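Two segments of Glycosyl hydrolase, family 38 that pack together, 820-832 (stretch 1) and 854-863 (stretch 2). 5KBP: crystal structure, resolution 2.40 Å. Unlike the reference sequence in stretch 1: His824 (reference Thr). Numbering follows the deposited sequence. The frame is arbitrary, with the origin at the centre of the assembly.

Stretch 1 820-832: VYLTHAEGPIGWT
Stretch 2 (854-863) NIPCELHKET

Stretches 820-832 and 854-863 run antiparallel and bury 684 Å² between them, joined by a single beta bridge and a run of apolar contacts. The bridge pairs Thr823 with His860 (CA to CA 5.2 Å), both in extended conformation (phi/psi -103/124 and -129/147). Each residue satisfies both backbone polar groups of the other: Thr823 N donates to His860 O (2.9 Å, 159° at the hydrogen), and His860 N donates to Thr823 O (3.1 Å, 177°). From here the register runs Leu822 with Lys861, His824 with Leu859 and Ala825 with Cys857 (CA to CA 4.8, 5.2 and 5.0 Å). The ladder does not continue: Ala825 N lies 3.4 Å from Glu858 O, but the angle is too poor for a hydrogen bond. Ala825 instead points its CB toward stretch 2, 3.5 Å from Cys857 CA and 3.3 Å from Glu858 O, its small methyl allowing close backbone approach.

Leu859 (chi1 t, chi2 p) brings CD1 over one face of the His824 ring, 3.8 Å from the centroid of that ring, a CH-pi contact; His824, which differs from the reference sequence, has chi1 m. The same CD1 lies 4.0 Å from Trp831 CH2. Buried Cys857 (chi1 t) places SG 3.6 Å from Ile829 CD1 and 4.1 Å from Trp831 CH2, oblique to the indole. Ile829 and Trp831, both chi1 m on the strand 829-832, point toward stretch 2. Ile855 (chi1 p, chi2 t) closes this end, its CD1 3.6 Å from Ile829 CG1 and 3.9 Å from Pro828 CG. Before them, Gly827 adopts phi/psi 151/-170, which calls for glycine, and its O accepts from Ile829 N (2.9 Å).

At the other end, Lys861 extends (chi1-chi3 t, chi4 p) to set NZ 3.4 Å from Tyr821 CE1; Lys861 NZ and Tyr821 OH each hydrogen-bond elsewhere in the structure. Leu822 CD2 packs 3.7 Å from Lys861 CB.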

ATOM      1  N   VAL A 820     -22.650 -10.911 -32.122  1.00 63.94           N
ATOM      2  CA  VAL A 820     -23.060 -11.492 -30.848  1.00 59.17           C
ATOM      3  C   VAL A 820     -22.113 -12.641 -30.532  1.00 64.86           C
ATOM      4  O   VAL A 820     -22.062 -13.635 -31.266  1.00 68.51           O
ATOM      5  CB  VAL A 820     -24.519 -11.974 -30.891  1.00 53.50           C
ATOM      6  CG1 VAL A 820     -24.863 -12.730 -29.619  1.00 53.84           C
ATOM      7  CG2 VAL A 820     -25.458 -10.796 -31.089  1.00 52.45           C
ATOM      8  N   TYR A 821     -21.366 -12.509 -29.435  1.00 65.01           N
ATOM      9  CA  TYR A 821     -20.370 -13.521 -29.100  1.00 61.62           C
ATOM     10  C   TYR A 821     -20.999 -14.743 -28.439  1.00 56.45           C
ATOM     11  O   TYR A 821     -20.563 -15.873 -28.680  1.00 57.61           O
ATOM     12  CB  TYR A 821     -19.288 -12.919 -28.200  1.00 59.05           C
ATOM     13  CG  TYR A 821     -18.097 -13.826 -27.985  1.00 54.15           C
ATOM     14  CD1 TYR A 821     -17.231 -14.127 -29.028  1.00 55.81           C
ATOM     15  CD2 TYR A 821     -17.832 -14.374 -26.737  1.00 52.61           C
ATOM     16  CE1 TYR A 821     -16.139 -14.954 -28.839  1.00 51.98           C
ATOM     17  CE2 TYR A 821     -16.741 -15.202 -26.535  1.00 54.05           C
ATOM     18  CZ  TYR A 821     -15.899 -15.489 -27.590  1.00 52.56           C
ATOM     19  OH  TYR A 821     -14.814 -16.312 -27.396  1.00 56.12           O
ATOM     20  N   LEU A 822     -22.022 -14.542 -27.614  1.00 53.38           N
ATOM     21  CA  LEU A 822     -22.668 -15.639 -26.902  1.00 58.37           C
ATOM     22  C   LEU A 822     -24.176 -15.451 -26.918  1.00 59.92           C
ATOM     23  O   LEU A 822     -24.665 -14.348 -26.661  1.00 60.68           O
ATOM     24  CB  LEU A 822     -22.166 -15.723 -25.451  1.00 54.21           C
ATOM     25  CG  LEU A 822     -20.803 -16.372 -25.222  1.00 52.49           C
ATOM     26  CD1 LEU A 822     -20.351 -16.187 -23.784  1.00 46.54           C
ATOM     27  CD2 LEU A 822     -20.868 -17.848 -25.565  1.00 56.65           C
ATOM     28  N   THR A 823     -24.904 -16.522 -27.218  1.00 55.21           N
ATOM     29  CA  THR A 823     -26.358 -16.531 -27.131  1.00 58.55           C
ATOM     30  C   THR A 823     -26.753 -17.276 -25.862  1.00 60.01           C
ATOM     31  O   THR A 823     -26.340 -18.420 -25.657  1.00 61.48           O
ATOM     32  CB  THR A 823     -26.978 -17.190 -28.361  1.00 66.63           C
ATOM     33  OG1 THR A 823     -26.642 -16.434 -29.532  1.00 73.05           O
ATOM     34  CG2 THR A 823     -28.492 -17.261 -28.229  1.00 65.49           C
ATOM     35  N   HIS A 824     -27.528 -16.628 -25.005  1.00 60.89           N
ATOM     36  CA  HIS A 824     -27.839 -17.155 -23.688  1.00 59.64           C
ATOM     37  C   HIS A 824     -29.292 -17.613 -23.630  1.00 73.61           C
ATOM     38  O   HIS A 824     -30.177 -17.018 -24.256  1.00 75.09           O
ATOM     39  CB  HIS A 824     -27.571 -16.111 -22.604  1.00 53.09           C
ATOM     40  CG  HIS A 824     -26.112 -15.812 -22.390  1.00 64.47           C
ATOM     41  ND1 HIS A 824     -25.448 -16.112 -21.218  1.00 71.04           N
ATOM     42  CD2 HIS A 824     -25.191 -15.231 -23.197  1.00 65.39           C
ATOM     43  CE1 HIS A 824     -24.185 -15.730 -21.310  1.00 68.11           C
ATOM     44  NE2 HIS A 824     -24.002 -15.196 -22.504  1.00 70.08           N
ATOM     45  N   ALA A 825     -29.516 -18.704 -22.905  1.00 83.36           N
ATOM     46  CA  ALA A 825     -30.865 -19.183 -22.632  1.00 89.78           C
ATOM     47  C   ALA A 825     -31.593 -18.143 -21.792  1.00 84.16           C
ATOM     48  O   ALA A 825     -31.298 -17.977 -20.604  1.00 83.88           O
ATOM     49  CB  ALA A 825     -30.809 -20.526 -21.914  1.00 93.73           C
ATOM     50  N   GLU A 826     -32.538 -17.440 -22.406  1.00 78.11           N
ATOM     51  CA  GLU A 826     -33.281 -16.404 -21.705  1.00 80.71           C
ATOM     52  C   GLU A 826     -34.114 -17.010 -20.581  1.00 76.93           C
ATOM     53  O   GLU A 826     -34.661 -18.108 -20.711  1.00 83.50           O
ATOM     54  CB  GLU A 826     -34.171 -15.652 -22.695  1.00 91.91           C
ATOM     55  CG  GLU A 826     -34.484 -14.223 -22.308  1.00103.91           C
ATOM     56  CD  GLU A 826     -34.870 -13.374 -23.504  1.00116.93           C
ATOM     57  OE1 GLU A 826     -34.232 -13.524 -24.568  1.00121.63           O
ATOM     58  OE2 GLU A 826     -35.813 -12.565 -23.386  1.00122.43           O
ATOM     59  N   GLY A 827     -34.189 -16.294 -19.462  1.00 64.36           N
ATOM     60  CA  GLY A 827     -34.908 -16.774 -18.307  1.00 59.00           C
ATOM     61  C   GLY A 827     -34.349 -16.240 -17.005  1.00 68.56           C
ATOM     62  O   GLY A 827     -33.508 -15.334 -16.984  1.00 78.61           O
ATOM     63  N   PRO A 828     -34.826 -16.814 -15.850  1.00 64.03           N
ATOM     64  CA  PRO A 828     -34.382 -16.358 -14.515  1.00 61.15           C
ATOM     65  C   PRO A 828     -33.019 -16.921 -14.131  1.00 62.27           C
ATOM     66  O   PRO A 828     -32.872 -17.783 -13.256  1.00 51.48           O
ATOM     67  CB  PRO A 828     -35.508 -16.867 -13.611  1.00 57.44           C
ATOM     68  CG  PRO A 828     -35.961 -18.126 -14.280  1.00 60.40           C
ATOM     69  CD  PRO A 828     -35.834 -17.885 -15.764  1.00 58.88           C
ATOM     70  N   ILE A 829     -31.980 -16.415 -14.793  1.00 60.79           N
ATOM     71  CA  ILE A 829     -30.618 -16.905 -14.621  1.00 58.40           C
ATOM     72  C   ILE A 829     -29.698 -15.726 -14.349  1.00 58.06           C
ATOM     73  O   ILE A 829     -29.848 -14.655 -14.944  1.00 50.59           O
ATOM     74  CB  ILE A 829     -30.142 -17.688 -15.865  1.00 53.39           C
ATOM     75  CG1 ILE A 829     -31.102 -18.835 -16.176  1.00 59.26           C
ATOM     76  CG2 ILE A 829     -28.733 -18.218 -15.663  1.00 49.38           C
ATOM     77  CD1 ILE A 829     -30.804 -19.545 -17.474  1.00 68.85           C
ATOM     78  N   GLY A 830     -28.744 -15.927 -13.438  1.00 53.01           N
ATOM     79  CA  GLY A 830     -27.675 -14.972 -13.214  1.00 46.20           C
ATOM     80  C   GLY A 830     -26.390 -15.482 -13.829  1.00 51.42           C
ATOM     81  O   GLY A 830     -25.983 -16.624 -13.598  1.00 56.52           O
ATOM     82  N   TRP A 831     -25.755 -14.629 -14.629  1.00 51.71           N
ATOM     83  CA  TRP A 831     -24.526 -14.961 -15.337  1.00 49.64           C
ATOM     84  C   TRP A 831     -23.368 -14.236 -14.667  1.00 52.20           C
ATOM     85  O   TRP A 831     -23.389 -13.006 -14.551  1.00 58.50           O
ATOM     86  CB  TRP A 831     -24.634 -14.586 -16.815  1.00 51.15           C
ATOM     87  CG  TRP A 831     -25.816 -15.216 -17.482  1.00 54.99           C
ATOM     88  CD1 TRP A 831     -27.053 -14.668 -17.650  1.00 55.28           C
ATOM     89  CD2 TRP A 831     -25.877 -16.528 -18.055  1.00 48.99           C
ATOM     90  NE1 TRP A 831     -27.879 -15.552 -18.300  1.00 53.87           N
ATOM     91  CE2 TRP A 831     -27.181 -16.703 -18.560  1.00 49.84           C
ATOM     92  CE3 TRP A 831     -24.955 -17.569 -18.195  1.00 42.93           C
ATOM     93  CZ2 TRP A 831     -27.585 -17.875 -19.192  1.00 52.19           C
ATOM     94  CZ3 TRP A 831     -25.359 -18.734 -18.824  1.00 42.74           C
ATOM     95  CH2 TRP A 831     -26.662 -18.877 -19.315  1.00 50.14           C
ATOM     96  N   THR A 832     -22.360 -14.997 -14.234  1.00 48.90           N
ATOM     97  CA  THR A 832     -21.319 -14.469 -13.364  1.00 50.41           C
ATOM     98  C   THR A 832     -19.906 -14.542 -13.927  1.00 51.16           C
ATOM     99  O   THR A 832     -19.039 -13.813 -13.437  1.00 55.57           O
ATOM    100  CB  THR A 832     -21.330 -15.201 -12.011  1.00 48.51           C
ATOM    101  OG1 THR A 832     -21.103 -16.599 -12.219  1.00 53.78           O
ATOM    102  CG2 THR A 832     -22.665 -15.007 -11.311  1.00 42.79           C
ATOM    103  N   ASN A 854     -36.846 -26.383 -12.203  1.00 63.53           N
ATOM    104  CA  ASN A 854     -36.026 -26.761 -13.346  1.00 66.15           C
ATOM    105  C   ASN A 854     -36.416 -25.909 -14.547  1.00 61.18           C
ATOM    106  O   ASN A 854     -37.569 -25.940 -14.990  1.00 67.82           O
ATOM    107  CB  ASN A 854     -36.203 -28.246 -13.659  1.00 75.09           C
ATOM    108  CG  ASN A 854     -35.722 -29.142 -12.537  1.00 82.26           C
ATOM    109  OD1 ASN A 854     -34.554 -29.529 -12.494  1.00 86.14           O
ATOM    110  ND2 ASN A 854     -36.622 -29.480 -11.620  1.00 84.96           N
ATOM    111  N   ILE A 855     -35.464 -25.141 -15.066  1.00 52.61           N
ATOM    112  CA  ILE A 855     -35.727 -24.249 -16.192  1.00 51.14           C
ATOM    113  C   ILE A 855     -34.854 -24.668 -17.370  1.00 56.36           C
ATOM    114  O   ILE A 855     -33.784 -25.260 -17.166  1.00 54.57           O
ATOM    115  CB  ILE A 855     -35.484 -22.781 -15.806  1.00 49.52           C
ATOM    116  CG1 ILE A 855     -33.995 -22.526 -15.571  1.00 43.79           C
ATOM    117  CG2 ILE A 855     -36.288 -22.413 -14.567  1.00 52.44           C
ATOM    118  CD1 ILE A 855     -33.680 -21.105 -15.176  1.00 51.06           C
ATOM    119  N   PRO A 856     -35.269 -24.403 -18.608  1.00 60.54           N
ATOM    120  CA  PRO A 856     -34.406 -24.717 -19.752  1.00 59.04           C
ATOM    121  C   PRO A 856     -33.204 -23.786 -19.795  1.00 66.00           C
ATOM    122  O   PRO A 856     -33.318 -22.583 -19.551  1.00 66.49           O
ATOM    123  CB  PRO A 856     -35.324 -24.503 -20.961  1.00 62.32           C
ATOM    124  CG  PRO A 856     -36.341 -23.521 -20.483  1.00 62.17           C
ATOM    125  CD  PRO A 856     -36.564 -23.839 -19.031  1.00 62.93           C
ATOM    126  N   CYS A 857     -32.039 -24.357 -20.106  1.00 71.05           N
ATOM    127  CA  CYS A 857     -30.805 -23.568 -20.136  1.00 74.49           C
ATOM    128  C   CYS A 857     -29.866 -24.192 -21.171  1.00 77.16           C
ATOM    129  O   CYS A 857     -29.085 -25.093 -20.857  1.00 85.67           O
ATOM    130  CB  CYS A 857     -30.156 -23.494 -18.762  1.00 80.91           C
ATOM    131  SG  CYS A 857     -28.813 -22.288 -18.638  1.00 81.67           S
ATOM    132  N   GLU A 858     -29.953 -23.696 -22.402  1.00 69.45           N
ATOM    133  CA  GLU A 858     -29.046 -24.071 -23.477  1.00 63.12           C
ATOM    134  C   GLU A 858     -28.208 -22.858 -23.859  1.00 66.50           C
ATOM    135  O   GLU A 858     -28.753 -21.782 -24.127  1.00 72.34           O
ATOM    136  CB  GLU A 858     -29.815 -24.594 -24.694  1.00 53.25           C
ATOM    137  N   LEU A 859     -26.890 -23.032 -23.877  1.00 64.54           N
ATOM    138  CA  LEU A 859     -25.953 -21.956 -24.169  1.00 54.48           C
ATOM    139  C   LEU A 859     -25.239 -22.252 -25.480  1.00 64.70           C
ATOM    140  O   LEU A 859     -24.763 -23.373 -25.692  1.00 64.99           O
ATOM    141  CB  LEU A 859     -24.939 -21.794 -23.035  1.00 49.93           C
ATOM    142  CG  LEU A 859     -23.986 -20.598 -23.095  1.00 51.52           C
ATOM    143  CD1 LEU A 859     -24.733 -19.296 -22.843  1.00 45.79           C
ATOM    144  CD2 LEU A 859     -22.849 -20.767 -22.100  1.00 66.36           C
ATOM    145  N   HIS A 860     -25.163 -21.250 -26.353  1.00 69.44           N
ATOM    146  CA  HIS A 860     -24.557 -21.409 -27.666  1.00 68.26           C
ATOM    147  C   HIS A 860     -23.530 -20.313 -27.912  1.00 69.69           C
ATOM    148  O   HIS A 860     -23.678 -19.180 -27.447  1.00 73.19           O
ATOM    149  CB  HIS A 860     -25.612 -21.382 -28.780  1.00 72.71           C
ATOM    150  CG  HIS A 860     -26.509 -22.578 -28.794  1.00 77.52           C
ATOM    151  ND1 HIS A 860     -26.173 -23.753 -29.431  1.00 80.92           N
ATOM    152  CD2 HIS A 860     -27.735 -22.782 -28.254  1.00 79.54           C
ATOM    153  CE1 HIS A 860     -27.150 -24.630 -29.281  1.00 83.53           C
ATOM    154  NE2 HIS A 860     -28.110 -24.065 -28.571  1.00 83.84           N
ATOM    155  N   LYS A 861     -22.486 -20.671 -28.656  1.00 71.00           N
ATOM    156  CA  LYS A 861     -21.445 -19.743 -29.086  1.00 71.23           C
ATOM    157  C   LYS A 861     -21.337 -19.840 -30.602  1.00 83.89           C
ATOM    158  O   LYS A 861     -20.831 -20.838 -31.128  1.00 87.67           O
ATOM    159  CB  LYS A 861     -20.108 -20.063 -28.417  1.00 66.43           C
ATOM    160  CG  LYS A 861     -18.907 -19.372 -29.051  1.00 63.12           C
ATOM    161  CD  LYS A 861     -17.626 -19.684 -28.293  1.00 66.35           C
ATOM    162  CE  LYS A 861     -16.399 -19.542 -29.182  1.00 66.48           C
ATOM    163  NZ  LYS A 861     -16.330 -18.216 -29.852  1.00 69.06           N
ATOM    164  N   GLU A 862     -21.818 -18.808 -31.297  1.00 83.25           N
ATOM    165  CA  GLU A 862     -21.859 -18.788 -32.759  1.00 77.00           C
ATOM    166  C   GLU A 862     -22.572 -20.027 -33.297  1.00 81.13           C
ATOM    167  O   GLU A 862     -22.085 -20.719 -34.193  1.00 90.06           O
ATOM    168  CB  GLU A 862     -20.452 -18.659 -33.347  1.00 70.79           C
ATOM    169  N   THR A 863     -23.740 -20.307 -32.717  1.00 77.14           N
ATOM    170  CA  THR A 863     -24.612 -21.443 -33.013  1.00 79.96           C
ATOM    171  C   THR A 863     -23.998 -22.786 -32.632  1.00 82.44           C
ATOM    172  O   THR A 863     -24.636 -23.824 -32.850  1.00 90.54           O
ATOM    173  CB  THR A 863     -25.037 -21.497 -34.489  1.00 71.91           C
TER